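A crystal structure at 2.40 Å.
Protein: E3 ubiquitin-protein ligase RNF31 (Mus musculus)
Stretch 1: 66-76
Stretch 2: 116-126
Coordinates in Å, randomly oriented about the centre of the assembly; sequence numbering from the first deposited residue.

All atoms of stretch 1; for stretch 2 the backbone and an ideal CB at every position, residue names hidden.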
# COMPACT_ATOMS: atom_id res chain seq x y z
N PRO B 66 3.55 -10.37 -20.88
CA PRO B 66 2.39 -11.17 -21.32
C PRO B 66 2.17 -12.50 -20.54
O PRO B 66 1.13 -13.13 -20.70
CB PRO B 66 2.68 -11.41 -22.81
CG PRO B 66 4.08 -10.93 -23.07
CD PRO B 66 4.71 -10.60 -21.75
N GLU B 67 3.11 -12.88 -19.67
CA GLU B 67 2.90 -13.97 -18.70
C GLU B 67 1.83 -13.65 -17.62
O GLU B 67 1.35 -14.57 -16.95
CB GLU B 67 4.21 -14.34 -17.93
CG GLU B 67 5.54 -14.46 -18.69
CD GLU B 67 5.63 -15.68 -19.58
OE1 GLU B 67 4.64 -16.02 -20.26
OE2 GLU B 67 6.73 -16.29 -19.63
N LEU B 68 1.47 -12.38 -17.42
CA LEU B 68 0.72 -11.95 -16.25
C LEU B 68 -0.78 -11.85 -16.44
O LEU B 68 -1.52 -11.37 -15.57
CB LEU B 68 1.28 -10.61 -15.76
CG LEU B 68 2.67 -10.77 -15.14
CD1 LEU B 68 3.23 -9.42 -14.71
CD2 LEU B 68 2.62 -11.75 -13.97
N GLY B 69 -1.26 -12.33 -17.58
CA GLY B 69 -2.67 -12.33 -17.82
C GLY B 69 -3.09 -10.93 -18.15
O GLY B 69 -2.26 -10.08 -18.49
N ALA B 70 -4.38 -10.70 -17.99
CA ALA B 70 -5.02 -9.52 -18.49
C ALA B 70 -5.24 -8.60 -17.32
O ALA B 70 -5.67 -9.04 -16.26
CB ALA B 70 -6.35 -9.89 -19.13
N PHE B 71 -5.02 -7.31 -17.55
CA PHE B 71 -5.15 -6.27 -16.55
C PHE B 71 -6.53 -5.63 -16.60
O PHE B 71 -7.08 -5.38 -17.68
CB PHE B 71 -4.03 -5.23 -16.75
CG PHE B 71 -2.64 -5.84 -16.59
CD1 PHE B 71 -2.02 -6.48 -17.65
CD2 PHE B 71 -1.99 -5.81 -15.35
CE1 PHE B 71 -0.76 -7.08 -17.50
CE2 PHE B 71 -0.75 -6.41 -15.18
CZ PHE B 71 -0.13 -7.05 -16.25
N SER B 72 -7.07 -5.38 -15.40
CA SER B 72 -8.37 -4.74 -15.22
C SER B 72 -8.21 -3.24 -15.13
O SER B 72 -7.14 -2.75 -14.83
CB SER B 72 -9.03 -5.23 -13.93
OG SER B 72 -8.19 -5.01 -12.81
N CYS B 73 -9.30 -2.53 -15.38
CA CYS B 73 -9.38 -1.07 -15.30
C CYS B 73 -9.09 -0.64 -13.89
O CYS B 73 -8.48 0.35 -13.70
CB CYS B 73 -10.78 -0.54 -15.68
SG CYS B 73 -11.48 -1.20 -17.22
N GLN B 74 -9.55 -1.39 -12.89
CA GLN B 74 -9.31 -1.00 -11.48
C GLN B 74 -7.78 -1.02 -11.22
O GLN B 74 -7.27 -0.13 -10.61
CB GLN B 74 -10.06 -1.87 -10.47
CG GLN B 74 -11.60 -1.86 -10.61
CD GLN B 74 -12.17 -2.62 -11.85
OE1 GLN B 74 -12.12 -3.86 -11.94
NE2 GLN B 74 -12.71 -1.86 -12.81
N GLU B 75 -7.07 -2.00 -11.76
CA GLU B 75 -5.59 -2.02 -11.65
C GLU B 75 -4.87 -0.93 -12.45
O GLU B 75 -3.86 -0.39 -11.97
CB GLU B 75 -5.05 -3.37 -12.04
CG GLU B 75 -5.39 -4.42 -11.00
CD GLU B 75 -5.09 -5.79 -11.51
OE1 GLU B 75 -5.74 -6.18 -12.53
OE2 GLU B 75 -4.19 -6.43 -10.92
N ALA B 76 -5.38 -0.60 -13.63
CA ALA B 76 -4.79 0.44 -14.45
C ALA B 76 -4.93 1.76 -13.74
O ALA B 76 -3.96 2.53 -13.70
CB ALA B 76 -5.46 0.49 -15.82
N UNK B 116 -5.05 -18.12 -10.51
CA UNK B 116 -4.72 -16.85 -9.88
C UNK B 116 -4.87 -15.64 -10.82
O UNK B 116 -5.45 -14.61 -10.42
CB UNK B 116 -3.29 -16.91 -9.35
N UNK B 117 -4.44 -15.80 -12.07
CA UNK B 117 -4.53 -14.74 -13.07
C UNK B 117 -5.97 -14.35 -13.34
O UNK B 117 -6.31 -13.15 -13.34
CB UNK B 117 -3.86 -15.18 -14.37
N UNK B 118 -6.83 -15.34 -13.48
CA UNK B 118 -8.27 -15.11 -13.75
C UNK B 118 -8.95 -14.46 -12.55
O UNK B 118 -9.70 -13.52 -12.73
CB UNK B 118 -8.97 -16.43 -14.09
N UNK B 119 -8.65 -14.94 -11.33
CA UNK B 119 -9.21 -14.37 -10.08
C UNK B 119 -8.73 -12.95 -9.74
O UNK B 119 -9.48 -12.18 -9.16
CB UNK B 119 -8.86 -15.29 -8.91
N UNK B 120 -7.47 -12.64 -10.06
CA UNK B 120 -6.98 -11.30 -9.89
C UNK B 120 -7.67 -10.34 -10.85
O UNK B 120 -8.11 -9.27 -10.45
CB UNK B 120 -5.46 -11.26 -10.09
N UNK B 121 -7.77 -10.73 -12.11
CA UNK B 121 -8.54 -9.94 -13.11
C UNK B 121 -10.00 -9.79 -12.67
O UNK B 121 -10.54 -8.66 -12.64
CB UNK B 121 -8.48 -10.60 -14.49
N UNK B 122 -10.62 -10.92 -12.33
CA UNK B 122 -12.03 -10.94 -11.90
C UNK B 122 -12.33 -9.96 -10.76
O UNK B 122 -13.41 -9.36 -10.75
CB UNK B 122 -12.41 -12.35 -11.46
N UNK B 123 -11.38 -9.75 -9.84
CA UNK B 123 -11.63 -8.89 -8.66
C UNK B 123 -10.91 -7.56 -8.59
O UNK B 123 -10.66 -7.04 -7.49
CB UNK B 123 -11.26 -9.67 -7.40
N UNK B 124 -10.56 -7.00 -9.75
CA UNK B 124 -9.85 -5.71 -9.84
C UNK B 124 -8.49 -5.62 -9.16
O UNK B 124 -8.09 -4.56 -8.72
CB UNK B 124 -10.74 -4.62 -9.24
N UNK B 125 -7.78 -6.73 -9.07
CA UNK B 125 -6.46 -6.79 -8.44
C UNK B 125 -6.52 -6.98 -6.93
O UNK B 125 -5.51 -6.86 -6.26
CB UNK B 125 -5.68 -5.51 -8.76
N UNK B 126 -7.68 -7.29 -6.38
CA UNK B 126 -7.85 -7.38 -4.93
C UNK B 126 -7.42 -8.77 -4.45
O UNK B 126 -8.16 -9.76 -4.60
CB UNK B 126 -9.30 -7.10 -4.53

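Position 116 opens a run of helical phi/psi angles that lasts through 122. Its ideal CB has nothing of stretch 1 within 5.5 Å, so stretch 1 sets no preference; the residue is Ser 116, which makes no contact here.

Position 117 is different. Its CA-to-CB bond points toward stretch 1, and the ideal CB lies 4.6 Å from both Leu 68 O and Gly 69 CA. The surface ahead is the backbone of 67-69, and a side chain of moderate length could spread along it; leucine, isoleucine or methionine would suit, and a longer polar chain is not excluded. The deposited residue is Leu 117, with chi1 m and chi2 t. Its CD1 lies 3.6 Å from Glu 67 O and 4.0 Å from Gly 69 N, while its CD2 lies 4.0 Å from Leu 68 O. A CB at Gly 69 would sit a tight 3.2 Å from Leu 117 CB, so the glycine helps leave room there; its positive phi (76°) also favours glycine by itself.

At 118 the CB points away, which leaves the choice open to any helix-compatible residue; it is Gln 118. Position 119 is out of reach of stretch 1 and holds Ala 119.

Position 120 points sideways, with its ideal CB 5.1 Å from Glu 75 OE2. The nearby carboxylate might favour a donor, but an apolar chain turned aside also fits. Leu 120 is found, and its side chain stays 5.0 Å or more from stretch 1.

For 121, the CB again points sideways, but it is 3.7 Å from Ala 70 O and 5.4 Å from Ser 72 CB. A flat or long side chain could reach along the 70-72 backbone, so an aromatic, methionine or a long polar residue would be plausible. Phe 121 takes chi1 t, and its ring reaches along this segment edge-first, with Ser 72 N and Phe 71 O near the ring plane: Phe 121 CD1 is 3.3 Å from Ala 70 O and 4.2 Å from Ala 70 CB, the latter an apolar contact, and Phe 71 O is 3.8 Å from Phe 121 CE1.

Positions 122 and 123 point away and are unconstrained by stretch 1. They are Gln 122 and His 123; the histidine leaves helical angles and returns a hydrogen bond from ND1 to Ala 119 O (3.0 Å).

Position 124 has phi/psi of 59/30, which by itself favours glycine, within a type I' turn spanning 123-126. Its ideal CB is a tight 3.1 Å from Gln 74 CB, so the two lines of evidence agree. With Gly 124, the CA packs 3.5 Å from Ser 72 OG and 3.6 Å from Gln 74 OE1.

At 125 the case is stronger: phi is 85°, and an ideal CB would clash with Glu 75 CG at 2.5 Å. Gly 125 leaves that space to Glu 75, whose OE2 comes within 3.4 Å of Gly 125 CA.

Position 126 points sideways, beyond contact, just before another helix, where Ser, Thr, Asp or Asn commonly cap. Asp 126 does so, capping a backbone N just past the stretch.

Stretch 2, residues 116-126: SLQALFQHGGD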
# COMPACT_ATOMS: atom_id res chain seq x y z
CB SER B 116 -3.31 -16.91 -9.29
OG SER B 116 -2.32 -17.01 -10.30
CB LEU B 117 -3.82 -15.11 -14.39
CG LEU B 117 -2.38 -15.63 -14.31
CD1 LEU B 117 -1.81 -15.77 -15.71
CD2 LEU B 117 -1.52 -14.72 -13.47
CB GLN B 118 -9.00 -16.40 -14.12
CG GLN B 118 -8.55 -17.01 -15.44
CD GLN B 118 -7.12 -17.59 -15.41
OE1 GLN B 118 -6.56 -17.85 -14.34
NE2 GLN B 118 -6.52 -17.78 -16.59
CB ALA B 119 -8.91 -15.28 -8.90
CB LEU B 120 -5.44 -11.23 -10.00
CG LEU B 120 -4.72 -11.68 -8.73
CD1 LEU B 120 -3.24 -11.82 -8.94
CD2 LEU B 120 -5.02 -10.75 -7.55
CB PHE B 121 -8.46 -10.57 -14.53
CG PHE B 121 -9.31 -9.87 -15.55
CD1 PHE B 121 -8.92 -8.65 -16.07
CD2 PHE B 121 -10.52 -10.41 -15.96
CE1 PHE B 121 -9.72 -7.98 -17.00
CE2 PHE B 121 -11.33 -9.74 -16.88
CZ PHE B 121 -10.93 -8.54 -17.41
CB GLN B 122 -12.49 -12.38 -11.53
CG GLN B 122 -13.96 -12.70 -11.77
CD GLN B 122 -14.37 -12.54 -13.25
OE1 GLN B 122 -13.69 -13.03 -14.16
NE2 GLN B 122 -15.46 -11.82 -13.48
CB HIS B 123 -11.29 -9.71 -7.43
CG HIS B 123 -12.28 -10.78 -7.20
ND1 HIS B 123 -12.13 -12.04 -7.74
CD2 HIS B 123 -13.49 -10.76 -6.60
CE1 HIS B 123 -13.18 -12.76 -7.44
NE2 HIS B 123 -14.03 -12.01 -6.76
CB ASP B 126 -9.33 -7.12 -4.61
CG ASP B 126 -9.59 -6.86 -3.15
OD1 ASP B 126 -8.97 -7.49 -2.27
OD2 ASP B 126 -10.48 -6.04 -2.87
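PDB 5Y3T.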